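Local coordinates for putative oxidoreductase (Pseudomonas putida, PDB 3L6D), which is probably an NADP-dependent oxidoreductase related to the reductive aminases, although its own substrate is not known, at residues V194-R199 with Q254-Q259; A240-H245 with R275-G280; D247-I252 with D267-V272. All blocks are in the same frame, centred on the assembly; numbering follows the deposited sequence.

Contact 1: V194-R199 with Q254-Q259; sequences VGAGDR and QSLHAQ
Gln259 reaches across from helix 242-259 to Arg199 on helix 169-199, and it illustrates how one side-chain amide can bond two helix ends together. Its CB leaves the backbone in the direction of segment 194-199. The next atom, CG, stands anti to the backbone N (chi1 -167°) and runs alongside Arg199, 4.4 Å from the Arg199 CB and 3.5 Å from the Arg199 O. A bend at chi2 (62°) then turns the amide, so that CD stays close to the same carbonyl and NE2 comes nearest of all. Gln259 NE2 donates to Arg199 O at 2.6 Å, with an N-H...O angle of 159°. The oxygen lies almost in the plane of the Gln259 amide, whereas the donor is tilted out of the plane of the Arg199 carbonyl. The acceptor belongs to the backbone; the Arg199 side chain starts toward helix 242-259 and then turns off, its guanidinium taking no part in the bond. The second point of contact is apolar and looser, with Ala196 CB and Leu256 CD2 4.3 Å apart. Leu256 does not set out straight at helix 169-199; its CD2 methyl comes round to the alanine.

Val261, in the loop after helix 242-259, packs against both Arg199 and Leu256, while Phe293 and Thr177 of the second subunit pack on Arg199 and Leu256, respectively. Helix 204-232 lies against helix 169-199 at Val194 and Asp198, so that the end of helix 169-199 meets both helix 204-232 and helix 242-259 in the helical C-terminal domain.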
ATOM      1  N   VAL B 194     -11.686   0.779  -5.697  1.00 22.81           N
ATOM      2  CA  VAL B 194     -12.066   0.326  -7.045  1.00 24.00           C
ATOM      3  C   VAL B 194     -13.587   0.045  -7.171  1.00 24.97           C
ATOM      4  O   VAL B 194     -14.253   0.481  -8.124  1.00 23.70           O
ATOM      5  CB  VAL B 194     -11.224  -0.904  -7.480  1.00 24.27           C
ATOM      6  CG1 VAL B 194     -11.789  -1.527  -8.766  1.00 30.33           C
ATOM      7  CG2 VAL B 194      -9.781  -0.487  -7.728  1.00 29.56           C
ATOM      8  N   GLY B 195     -14.130  -0.675  -6.191  1.00 26.44           N
ATOM      9  CA  GLY B 195     -15.562  -0.953  -6.156  1.00 26.18           C
ATOM     10  C   GLY B 195     -16.357   0.330  -6.073  1.00 26.03           C
ATOM     11  O   GLY B 195     -17.402   0.456  -6.710  1.00 27.34           O
ATOM     12  N   ALA B 196     -15.865   1.282  -5.285  1.00 24.77           N
ATOM     13  CA  ALA B 196     -16.508   2.593  -5.148  1.00 24.40           C
ATOM     14  C   ALA B 196     -16.485   3.350  -6.478  1.00 25.52           C
ATOM     15  O   ALA B 196     -17.472   4.026  -6.834  1.00 25.70           O
ATOM     16  CB  ALA B 196     -15.850   3.430  -4.038  1.00 23.14           C
ATOM     17  N   GLY B 197     -15.392   3.199  -7.230  1.00 25.33           N
ATOM     18  CA  GLY B 197     -15.291   3.773  -8.583  1.00 27.15           C
ATOM     19  C   GLY B 197     -16.441   3.327  -9.482  1.00 29.00           C
ATOM     20  O   GLY B 197     -17.010   4.127 -10.232  1.00 29.16           O
ATOM     21  N   ASP B 198     -16.798   2.043  -9.397  1.00 29.93           N
ATOM     22  CA  ASP B 198     -17.922   1.493 -10.158  1.00 31.03           C
ATOM     23  C   ASP B 198     -19.222   2.252  -9.942  1.00 31.35           C
ATOM     24  O   ASP B 198     -19.969   2.536 -10.907  1.00 30.76           O
ATOM     25  CB  ASP B 198     -18.112   0.018  -9.830  1.00 32.22           C
ATOM     26  CG  ASP B 198     -19.346  -0.558 -10.468  1.00 44.04           C
ATOM     27  OD1 ASP B 198     -19.248  -0.978 -11.631  1.00 32.00           O
ATOM     28  OD2 ASP B 198     -20.412  -0.564  -9.812  1.00 33.62           O
ATOM     29  N   ARG B 199     -19.504   2.586  -8.688  1.00 31.68           N
ATOM     30  CA  ARG B 199     -20.737   3.296  -8.365  1.00 32.44           C
ATOM     31  C   ARG B 199     -20.737   4.719  -8.935  1.00 30.47           C
ATOM     32  O   ARG B 199     -21.788   5.360  -9.043  1.00 29.58           O
ATOM     33  CB  ARG B 199     -20.990   3.304  -6.849  1.00 35.75           C
ATOM     34  CG  ARG B 199     -21.559   1.992  -6.262  1.00 55.90           C
ATOM     35  CD  ARG B 199     -22.448   2.311  -5.055  1.00 38.82           C
ATOM     36  NE  ARG B 199     -23.364   1.232  -4.666  1.00 56.26           N
ATOM     37  CZ  ARG B 199     -23.136   0.345  -3.696  1.00 39.99           C
ATOM     38  NH1 ARG B 199     -22.008   0.375  -2.982  1.00 56.96           N
ATOM     39  NH2 ARG B 199     -24.043  -0.585  -3.429  1.00 56.57           N
ATOM     40  N   GLN B 254     -17.770  12.128   2.452  1.00 33.50           N
ATOM     41  CA  GLN B 254     -19.049  12.735   2.143  1.00 35.60           C
ATOM     42  C   GLN B 254     -19.445  12.547   0.657  1.00 35.84           C
ATOM     43  O   GLN B 254     -20.615  12.215   0.358  1.00 35.24           O
ATOM     44  CB  GLN B 254     -19.027  14.195   2.574  1.00 36.82           C
ATOM     45  CG  GLN B 254     -20.366  14.788   2.804  1.00 58.37           C
ATOM     46  CD  GLN B 254     -20.629  15.899   1.834  1.00 38.55           C
ATOM     47  OE1 GLN B 254     -21.452  15.761   0.924  1.00 58.80           O
ATOM     48  NE2 GLN B 254     -19.922  17.025   2.011  1.00 58.73           N
ATOM     49  N   SER B 255     -18.480  12.717  -0.258  1.00 35.09           N
ATOM     50  CA  SER B 255     -18.713  12.445  -1.686  1.00 34.22           C
ATOM     51  C   SER B 255     -19.038  10.975  -1.907  1.00 34.06           C
ATOM     52  O   SER B 255     -19.839  10.625  -2.774  1.00 33.74           O
ATOM     53  CB  SER B 255     -17.487  12.796  -2.510  1.00 33.50           C
ATOM     54  OG  SER B 255     -16.989  14.046  -2.113  1.00 43.03           O
ATOM     55  N   LEU B 256     -18.383  10.117  -1.138  1.00 33.99           N
ATOM     56  CA  LEU B 256     -18.648   8.687  -1.216  1.00 34.25           C
ATOM     57  C   LEU B 256     -20.066   8.391  -0.706  1.00 35.38           C
ATOM     58  O   LEU B 256     -20.824   7.650  -1.340  1.00 35.20           O
ATOM     59  CB  LEU B 256     -17.600   7.889  -0.432  1.00 32.63           C
ATOM     60  CG  LEU B 256     -16.141   7.851  -0.932  1.00 30.76           C
ATOM     61  CD1 LEU B 256     -15.294   7.040   0.016  1.00 31.92           C
ATOM     62  CD2 LEU B 256     -16.010   7.350  -2.362  1.00 31.87           C
ATOM     63  N   HIS B 257     -20.414   8.968   0.437  1.00 37.17           N
ATOM     64  CA  HIS B 257     -21.772   8.812   0.991  1.00 39.72           C
ATOM     65  C   HIS B 257     -22.862   9.342   0.034  1.00 38.13           C
ATOM     66  O   HIS B 257     -23.841   8.634  -0.227  1.00 38.56           O
ATOM     67  CB  HIS B 257     -21.877   9.448   2.399  1.00 43.57           C
ATOM     68  CG  HIS B 257     -21.275   8.609   3.501  1.00 49.46           C
ATOM     69  ND1 HIS B 257     -21.912   8.394   4.709  1.00 46.98           N
ATOM     70  CD2 HIS B 257     -20.100   7.930   3.572  1.00 46.70           C
ATOM     71  CE1 HIS B 257     -21.154   7.624   5.476  1.00 48.82           C
ATOM     72  NE2 HIS B 257     -20.045   7.335   4.811  1.00 48.72           N
ATOM     73  N   ALA B 258     -22.687  10.559  -0.496  1.00 36.17           N
ATOM     74  CA  ALA B 258     -23.633  11.112  -1.490  1.00 34.65           C
ATOM     75  C   ALA B 258     -23.831  10.182  -2.703  1.00 32.63           C
ATOM     76  O   ALA B 258     -24.925  10.097  -3.242  1.00 31.66           O
ATOM     77  CB  ALA B 258     -23.233  12.532  -1.947  1.00 34.09           C
ATOM     78  N   GLN B 259     -22.781   9.479  -3.122  1.00 30.76           N
ATOM     79  CA  GLN B 259     -22.914   8.568  -4.265  1.00 29.76           C
ATOM     80  C   GLN B 259     -23.604   7.269  -3.856  1.00 29.92           C
ATOM     81  O   GLN B 259     -23.985   6.459  -4.718  1.00 30.63           O
ATOM     82  CB  GLN B 259     -21.547   8.334  -4.949  1.00 29.75           C
ATOM     83  CG  GLN B 259     -21.562   7.651  -6.342  1.00 27.83           C
ATOM     84  CD  GLN B 259     -22.310   8.428  -7.460  1.00 30.70           C
ATOM     85  OE1 GLN B 259     -22.535   9.629  -7.353  1.00 28.20           O
ATOM     86  NE2 GLN B 259     -22.698   7.711  -8.537  1.00 28.10           N
TER

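Contact 2: A240-H245 with R275-G280; sequences ARLDVH and RAAAMG
Leu242 meets Ala276 and Ala277 across the contact, while three flat groups are held within the two segments, each fixed differently. The guanidinium of Arg241 takes the carboxylate of Asp243 at its edge: NE donates almost exactly in its own plane to Asp243 OD2, on the syn side, at 2.8 Å. A second leg, NH2 to OD1, completes the salt bridge, although its modelled length is too short to be trusted. The imidazole of His245 has the Arg241 carbonyl at its edge, ND1 donating to Arg241 O at 2.8 Å. That oxygen also accepts from His245 N, the two donors coming from opposite faces of the carbonyl plane, so His245 grips it through backbone and side chain together. On the far helix, one face of the Arg275 guanidinium carries the selenium of Met279, a selenomethionine, 3.6 Å above the plane and over its centre.

The contact between the segments is made by the apolar side chain of Leu242. With CG anti to its backbone N (chi1 -168°), both methyls reach helix 264-281, CD1 against Ala276 and CD2 mainly over Ala277. CD1 meets Ala276 CB at 3.9 Å; CD2 lies 3.8 Å from Ala277 CB and 3.5 Å from Ala277 N, so the leucine rests partly on the backbone.

Thr289 also touches Leu242, and Tyr130 OH of the second subunit is hydrogen-bonded to His245 NE2. Arg241 occupies the N-cap position of helix 242-259, and Gly280, with its positive phi, is the C' residue of a Schellman motif ending helix 264-281. This is the mouth of an antiparallel helical hairpin, where the start of one helix is packed beside the finish of its partner.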
ATOM      1  N   ALA B 240       2.412  17.819   6.705  1.00 43.74           N
ATOM      2  CA  ALA B 240       1.192  17.080   6.585  1.00 41.06           C
ATOM      3  C   ALA B 240       0.405  17.060   7.871  1.00 38.79           C
ATOM      4  O   ALA B 240       0.428  16.074   8.542  1.00 38.79           O
ATOM      5  CB  ALA B 240       1.506  15.714   6.163  1.00 40.59           C
ATOM      6  N   ARG B 241      -0.262  18.136   8.228  1.00 36.86           N
ATOM      7  CA  ARG B 241      -0.974  18.179   9.484  1.00 35.71           C
ATOM      8  C   ARG B 241      -2.069  17.158   9.599  1.00 33.35           C
ATOM      9  O   ARG B 241      -2.813  16.943   8.705  1.00 33.06           O
ATOM     10  CB  ARG B 241      -1.572  19.562   9.710  1.00 36.41           C
ATOM     11  CG  ARG B 241      -0.562  20.600  10.022  1.00 39.36           C
ATOM     12  CD  ARG B 241      -1.187  21.937  10.275  1.00 38.27           C
ATOM     13  NE  ARG B 241      -2.204  21.888  11.296  1.00 39.10           N
ATOM     14  CZ  ARG B 241      -2.155  22.592  12.403  1.00 39.84           C
ATOM     15  NH1 ARG B 241      -1.122  23.377  12.628  1.00 39.52           N
ATOM     16  NH2 ARG B 241      -3.126  22.503  13.284  1.00 38.77           N
ATOM     17  N   LEU B 242      -2.175  16.563  10.755  1.00 32.65           N
ATOM     18  CA  LEU B 242      -3.238  15.612  11.007  1.00 31.67           C
ATOM     19  C   LEU B 242      -4.632  16.256  10.876  1.00 32.28           C
ATOM     20  O   LEU B 242      -5.518  15.644  10.272  1.00 33.63           O
ATOM     21  CB  LEU B 242      -3.040  14.930  12.357  1.00 30.04           C
ATOM     22  CG  LEU B 242      -3.915  13.710  12.621  1.00 33.18           C
ATOM     23  CD1 LEU B 242      -3.109  12.655  13.311  1.00 29.64           C
ATOM     24  CD2 LEU B 242      -5.137  14.122  13.458  1.00 29.23           C
ATOM     25  N   ASP B 243      -4.830  17.463  11.408  1.00 31.35           N
ATOM     26  CA  ASP B 243      -6.165  18.072  11.353  1.00 32.18           C
ATOM     27  C   ASP B 243      -6.617  18.390   9.936  1.00 30.77           C
ATOM     28  O   ASP B 243      -7.768  18.190   9.612  1.00 30.50           O
ATOM     29  CB  ASP B 243      -6.346  19.295  12.286  1.00 34.10           C
ATOM     30  CG  ASP B 243      -5.319  20.403  12.060  1.00 37.86           C
ATOM     31  OD1 ASP B 243      -5.256  21.276  12.939  1.00 36.08           O
ATOM     32  OD2 ASP B 243      -4.578  20.429  11.052  1.00 35.50           O
ATOM     33  N   VAL B 244      -5.682  18.856   9.110  1.00 29.92           N
ATOM     34  CA  VAL B 244      -5.887  19.047   7.671  1.00 29.10           C
ATOM     35  C   VAL B 244      -6.298  17.741   6.969  1.00 27.28           C
ATOM     36  O   VAL B 244      -7.235  17.719   6.155  1.00 25.15           O
ATOM     37  CB  VAL B 244      -4.598  19.643   7.013  1.00 29.32           C
ATOM     38  CG1 VAL B 244      -4.757  19.749   5.512  1.00 39.08           C
ATOM     39  CG2 VAL B 244      -4.285  21.027   7.633  1.00 39.52           C
ATOM     40  N   HIS B 245      -5.619  16.646   7.303  1.00 27.25           N
ATOM     41  CA  HIS B 245      -6.003  15.338   6.769  1.00 26.98           C
ATOM     42  C   HIS B 245      -7.387  14.937   7.244  1.00 26.94           C
ATOM     43  O   HIS B 245      -8.186  14.436   6.452  1.00 28.26           O
ATOM     44  CB  HIS B 245      -4.975  14.244   7.119  1.00 27.56           C
ATOM     45  CG  HIS B 245      -3.728  14.285   6.285  1.00 27.68           C
ATOM     46  ND1 HIS B 245      -2.759  15.250   6.441  1.00 28.62           N
ATOM     47  CD2 HIS B 245      -3.287  13.470   5.296  1.00 28.71           C
ATOM     48  CE1 HIS B 245      -1.773  15.029   5.588  1.00 28.64           C
ATOM     49  NE2 HIS B 245      -2.069  13.953   4.879  1.00 27.91           N
ATOM     50  N   ARG B 275     -10.626  10.737  15.622  1.00 32.81           N
ATOM     51  CA  ARG B 275     -10.299  10.492  17.024  1.00 34.04           C
ATOM     52  C   ARG B 275      -8.887  10.960  17.458  1.00 33.43           C
ATOM     53  O   ARG B 275      -8.742  11.565  18.529  1.00 33.94           O
ATOM     54  CB  ARG B 275     -10.508   9.028  17.396  1.00 36.05           C
ATOM     55  CG  ARG B 275     -10.660   8.831  18.896  1.00 47.42           C
ATOM     56  CD  ARG B 275     -10.560   7.386  19.248  1.00 38.45           C
ATOM     57  NE  ARG B 275      -9.201   6.915  19.066  1.00 47.24           N
ATOM     58  CZ  ARG B 275      -8.475   6.345  20.015  1.00 39.13           C
ATOM     59  NH1 ARG B 275      -8.995   6.155  21.217  1.00 46.42           N
ATOM     60  NH2 ARG B 275      -7.239   5.945  19.738  1.00 46.64           N
ATOM     61  N   ALA B 276      -7.868  10.698  16.637  1.00 31.54           N
ATOM     62  CA  ALA B 276      -6.527  11.247  16.870  1.00 30.66           C
ATOM     63  C   ALA B 276      -6.587  12.777  16.985  1.00 30.67           C
ATOM     64  O   ALA B 276      -5.935  13.376  17.867  1.00 29.45           O
ATOM     65  CB  ALA B 276      -5.552  10.830  15.750  1.00 30.30           C
ATOM     66  N   ALA B 277      -7.369  13.400  16.102  1.00 31.72           N
ATOM     67  CA  ALA B 277      -7.585  14.858  16.159  1.00 33.47           C
ATOM     68  C   ALA B 277      -8.197  15.278  17.501  1.00 36.10           C
ATOM     69  O   ALA B 277      -7.725  16.226  18.126  1.00 36.68           O
ATOM     70  CB  ALA B 277      -8.447  15.322  15.004  1.00 32.87           C
ATOM     71  N   ALA B 278      -9.220  14.553  17.957  1.00 37.72           N
ATOM     72  CA  ALA B 278      -9.905  14.897  19.204  1.00 39.76           C
ATOM     73  C   ALA B 278      -9.007  14.635  20.419  1.00 41.20           C
ATOM     74  O   ALA B 278      -9.311  15.071  21.525  1.00 41.20           O
ATOM     75  CB  ALA B 278     -11.219  14.115  19.327  1.00 39.99           C
HETATM   76  N   MSE B 279      -7.899  13.925  20.210  1.00 42.13           N
HETATM   77  CA  MSE B 279      -6.995  13.585  21.301  1.00 43.51           C
HETATM   78  C   MSE B 279      -5.839  14.565  21.446  1.00 40.66           C
HETATM   79  O   MSE B 279      -4.960  14.356  22.274  1.00 40.57           O
HETATM   80  CB  MSE B 279      -6.442  12.159  21.132  1.00 48.04           C
HETATM   81  CG  MSE B 279      -7.378  11.040  21.602  1.00 53.38           C
HETATM   82 SE   MSE B 279      -6.660   9.232  21.226  1.00 55.37          SE
HETATM   83  CE  MSE B 279      -5.202   9.183  22.558  1.00 53.11           C
ATOM     84  N   GLY B 280      -5.812  15.612  20.631  1.00 37.97           N
ATOM     85  CA  GLY B 280      -4.699  16.556  20.681  1.00 35.86           C
ATOM     86  C   GLY B 280      -3.628  16.431  19.606  1.00 34.29           C
ATOM     87  O   GLY B 280      -2.712  17.259  19.550  1.00 33.94           O
TER

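Contact 3: D247-I252 with D267-V272; sequences DAFAHI and DAVCQV
The apolar part of this contact rests on Phe249, which projects from helix 242-259 toward helix 264-281 and meets Val269 and Cys270. Its side chain crosses that of Val269 at about a right angle, and Val269 CG1 approaches the ring obliquely, 4.1 Å from Phe249 CE2. Nearer the backbone, Phe249 CB touches Cys270 SG at 3.8 Å.

The thiol also lies near a polar backbone atom. Cys270 has SG anti to its carbonyl carbon (chi1 -73°), a setting that carries the sulfur over to the neighbouring helix, where it lies 3.8 Å from Phe249 O in van der Waals contact.

As for the backbones, the axes of the two segments run roughly antiparallel (153°) and approach to 9.8 Å, with Phe249 and Cys270 facing each other at a CA separation of 6.1 Å.

Phe266 and Val273 of the same chain also cover Phe249, and its ring meets that of Phe184 of the second subunit with planes about 35° apart. Such side-chain packing forms the core of an antiparallel helical hairpin, here built into the all-helical C-terminal domain and packed against the other half of the dimer.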
ATOM      1  N   ASP B 247      -9.824  16.800   7.801  1.00 30.20           N
ATOM      2  CA  ASP B 247     -10.742  17.638   6.981  1.00 32.26           C
ATOM      3  C   ASP B 247     -10.950  17.046   5.595  1.00 31.06           C
ATOM      4  O   ASP B 247     -12.087  16.812   5.174  1.00 30.08           O
ATOM      5  CB  ASP B 247     -10.198  19.067   6.822  1.00 34.51           C
ATOM      6  CG  ASP B 247     -10.417  19.919   8.068  1.00 64.01           C
ATOM      7  OD1 ASP B 247     -11.176  19.466   8.958  1.00 35.81           O
ATOM      8  OD2 ASP B 247      -9.840  21.039   8.150  1.00 36.65           O
ATOM      9  N   ALA B 248      -9.832  16.810   4.910  1.00 29.61           N
ATOM     10  CA  ALA B 248      -9.806  16.119   3.645  1.00 28.38           C
ATOM     11  C   ALA B 248     -10.536  14.769   3.698  1.00 27.94           C
ATOM     12  O   ALA B 248     -11.293  14.443   2.780  1.00 27.53           O
ATOM     13  CB  ALA B 248      -8.354  15.913   3.214  1.00 28.01           C
ATOM     14  N   PHE B 249     -10.267  13.958   4.732  1.00 27.32           N
ATOM     15  CA  PHE B 249     -10.885  12.623   4.817  1.00 26.27           C
ATOM     16  C   PHE B 249     -12.421  12.726   4.917  1.00 26.23           C
ATOM     17  O   PHE B 249     -13.134  12.006   4.226  1.00 24.86           O
ATOM     18  CB  PHE B 249     -10.329  11.796   5.991  1.00 25.68           C
ATOM     19  CG  PHE B 249      -8.847  11.408   5.860  1.00 24.24           C
ATOM     20  CD1 PHE B 249      -8.024  11.977   4.898  1.00 25.32           C
ATOM     21  CD2 PHE B 249      -8.276  10.483   6.758  1.00 25.62           C
ATOM     22  CE1 PHE B 249      -6.656  11.651   4.817  1.00 24.60           C
ATOM     23  CE2 PHE B 249      -6.919  10.141   6.671  1.00 25.06           C
ATOM     24  CZ  PHE B 249      -6.106  10.727   5.686  1.00 25.10           C
ATOM     25  N   ALA B 250     -12.918  13.613   5.777  1.00 27.16           N
ATOM     26  CA  ALA B 250     -14.366  13.845   5.890  1.00 28.66           C
ATOM     27  C   ALA B 250     -15.011  14.275   4.561  1.00 30.52           C
ATOM     28  O   ALA B 250     -16.146  13.872   4.271  1.00 31.55           O
ATOM     29  CB  ALA B 250     -14.671  14.850   7.003  1.00 28.35           C
ATOM     30  N   HIS B 251     -14.299  15.075   3.761  1.00 30.73           N
ATOM     31  CA  HIS B 251     -14.789  15.527   2.455  1.00 31.94           C
ATOM     32  C   HIS B 251     -14.905  14.333   1.502  1.00 30.36           C
ATOM     33  O   HIS B 251     -15.912  14.192   0.781  1.00 29.39           O
ATOM     34  CB  HIS B 251     -13.845  16.575   1.829  1.00 34.94           C
ATOM     35  CG  HIS B 251     -14.008  17.979   2.361  1.00 40.57           C
ATOM     36  ND1 HIS B 251     -15.168  18.714   2.217  1.00 38.20           N
ATOM     37  CD2 HIS B 251     -13.128  18.799   2.990  1.00 37.72           C
ATOM     38  CE1 HIS B 251     -15.005  19.912   2.755  1.00 39.65           C
ATOM     39  NE2 HIS B 251     -13.771  19.994   3.220  1.00 39.93           N
ATOM     40  N   ILE B 252     -13.865  13.486   1.488  1.00 28.46           N
ATOM     41  CA  ILE B 252     -13.869  12.272   0.665  1.00 28.22           C
ATOM     42  C   ILE B 252     -15.038  11.373   1.094  1.00 28.84           C
ATOM     43  O   ILE B 252     -15.800  10.911   0.249  1.00 28.83           O
ATOM     44  CB  ILE B 252     -12.497  11.518   0.754  1.00 27.32           C
ATOM     45  CG1 ILE B 252     -11.414  12.333   0.056  1.00 24.07           C
ATOM     46  CG2 ILE B 252     -12.579  10.106   0.127  1.00 24.11           C
ATOM     47  CD1 ILE B 252      -9.971  11.965   0.520  1.00 28.47           C
ATOM     48  N   ASP B 267     -14.597   4.495   6.247  1.00 24.08           N
ATOM     49  CA  ASP B 267     -15.283   5.056   7.416  1.00 25.80           C
ATOM     50  C   ASP B 267     -14.428   4.841   8.664  1.00 25.70           C
ATOM     51  O   ASP B 267     -14.355   5.710   9.533  1.00 25.69           O
ATOM     52  CB  ASP B 267     -16.631   4.362   7.621  1.00 27.52           C
ATOM     53  CG  ASP B 267     -17.674   4.764   6.575  1.00 34.52           C
ATOM     54  OD1 ASP B 267     -17.445   5.742   5.839  1.00 29.55           O
ATOM     55  OD2 ASP B 267     -18.733   4.101   6.503  1.00 29.44           O
ATOM     56  N   ALA B 268     -13.802   3.664   8.747  1.00 24.78           N
ATOM     57  CA  ALA B 268     -13.041   3.303   9.933  1.00 23.61           C
ATOM     58  C   ALA B 268     -11.785   4.175   9.980  1.00 22.99           C
ATOM     59  O   ALA B 268     -11.384   4.665  11.042  1.00 22.88           O
ATOM     60  CB  ALA B 268     -12.688   1.824   9.903  1.00 22.78           C
ATOM     61  N   VAL B 269     -11.172   4.369   8.814  1.00 22.06           N
ATOM     62  CA  VAL B 269     -10.001   5.227   8.685  1.00 22.20           C
ATOM     63  C   VAL B 269     -10.328   6.649   9.121  1.00 22.68           C
ATOM     64  O   VAL B 269      -9.534   7.289   9.815  1.00 22.94           O
ATOM     65  CB  VAL B 269      -9.530   5.228   7.217  1.00 21.78           C
ATOM     66  CG1 VAL B 269      -8.553   6.418   6.940  1.00 19.93           C
ATOM     67  CG2 VAL B 269      -8.948   3.858   6.882  1.00 19.80           C
ATOM     68  N   CYS B 270     -11.487   7.152   8.703  1.00 23.77           N
ATOM     69  CA  CYS B 270     -11.950   8.478   9.158  1.00 25.85           C
ATOM     70  C   CYS B 270     -12.116   8.542  10.666  1.00 25.55           C
ATOM     71  O   CYS B 270     -11.677   9.508  11.298  1.00 24.44           O
ATOM     72  CB  CYS B 270     -13.276   8.856   8.500  1.00 27.33           C
ATOM     73  SG  CYS B 270     -13.044   9.282   6.819  1.00 32.87           S
ATOM     74  N   GLN B 271     -12.729   7.494  11.225  1.00 26.04           N
ATOM     75  CA  GLN B 271     -12.909   7.349  12.689  1.00 26.57           C
ATOM     76  C   GLN B 271     -11.575   7.476  13.426  1.00 25.18           C
ATOM     77  O   GLN B 271     -11.462   8.232  14.378  1.00 24.53           O
ATOM     78  CB  GLN B 271     -13.620   6.012  13.036  1.00 28.20           C
ATOM     79  CG  GLN B 271     -13.850   5.765  14.527  1.00 50.21           C
ATOM     80  CD  GLN B 271     -14.532   4.417  14.849  1.00 31.47           C
ATOM     81  OE1 GLN B 271     -14.698   3.544  13.980  1.00 50.51           O
ATOM     82  NE2 GLN B 271     -14.925   4.255  16.113  1.00 50.31           N
ATOM     83  N   VAL B 272     -10.566   6.738  12.974  1.00 23.70           N
ATOM     84  CA  VAL B 272      -9.241   6.773  13.570  1.00 23.31           C
ATOM     85  C   VAL B 272      -8.617   8.178  13.574  1.00 22.81           C
ATOM     86  O   VAL B 272      -8.085   8.633  14.607  1.00 22.95           O
ATOM     87  CB  VAL B 272      -8.291   5.764  12.860  1.00 23.24           C
ATOM     88  CG1 VAL B 272      -6.848   5.942  13.331  1.00 27.98           C
ATOM     89  CG2 VAL B 272      -8.745   4.331  13.146  1.00 27.68           C
TER

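Overall arrangement
The three contacts illustrate how a single helix can take part in several contacts of a helical domain. Helix 242-259 enters all of them: contact 2 uses its beginning, contact 3 its middle and contact 1 its last turns. Contacts 2 and 3, with centres 11 Å apart, zip it to helix 264-281, contact 3 lying between the two segments of contact 2 along the chain. Contact 1, its centre about 14 Å from that of contact 3 and about 24 Å from that of contact 2, ties it to helix 169-199, and its segments alternate with theirs in sequence; a probable hydrogen bond from His257 to Asp267 links contacts 1 and 3. All three touch the second subunit, consistent with a C-terminal domain that builds the dimer.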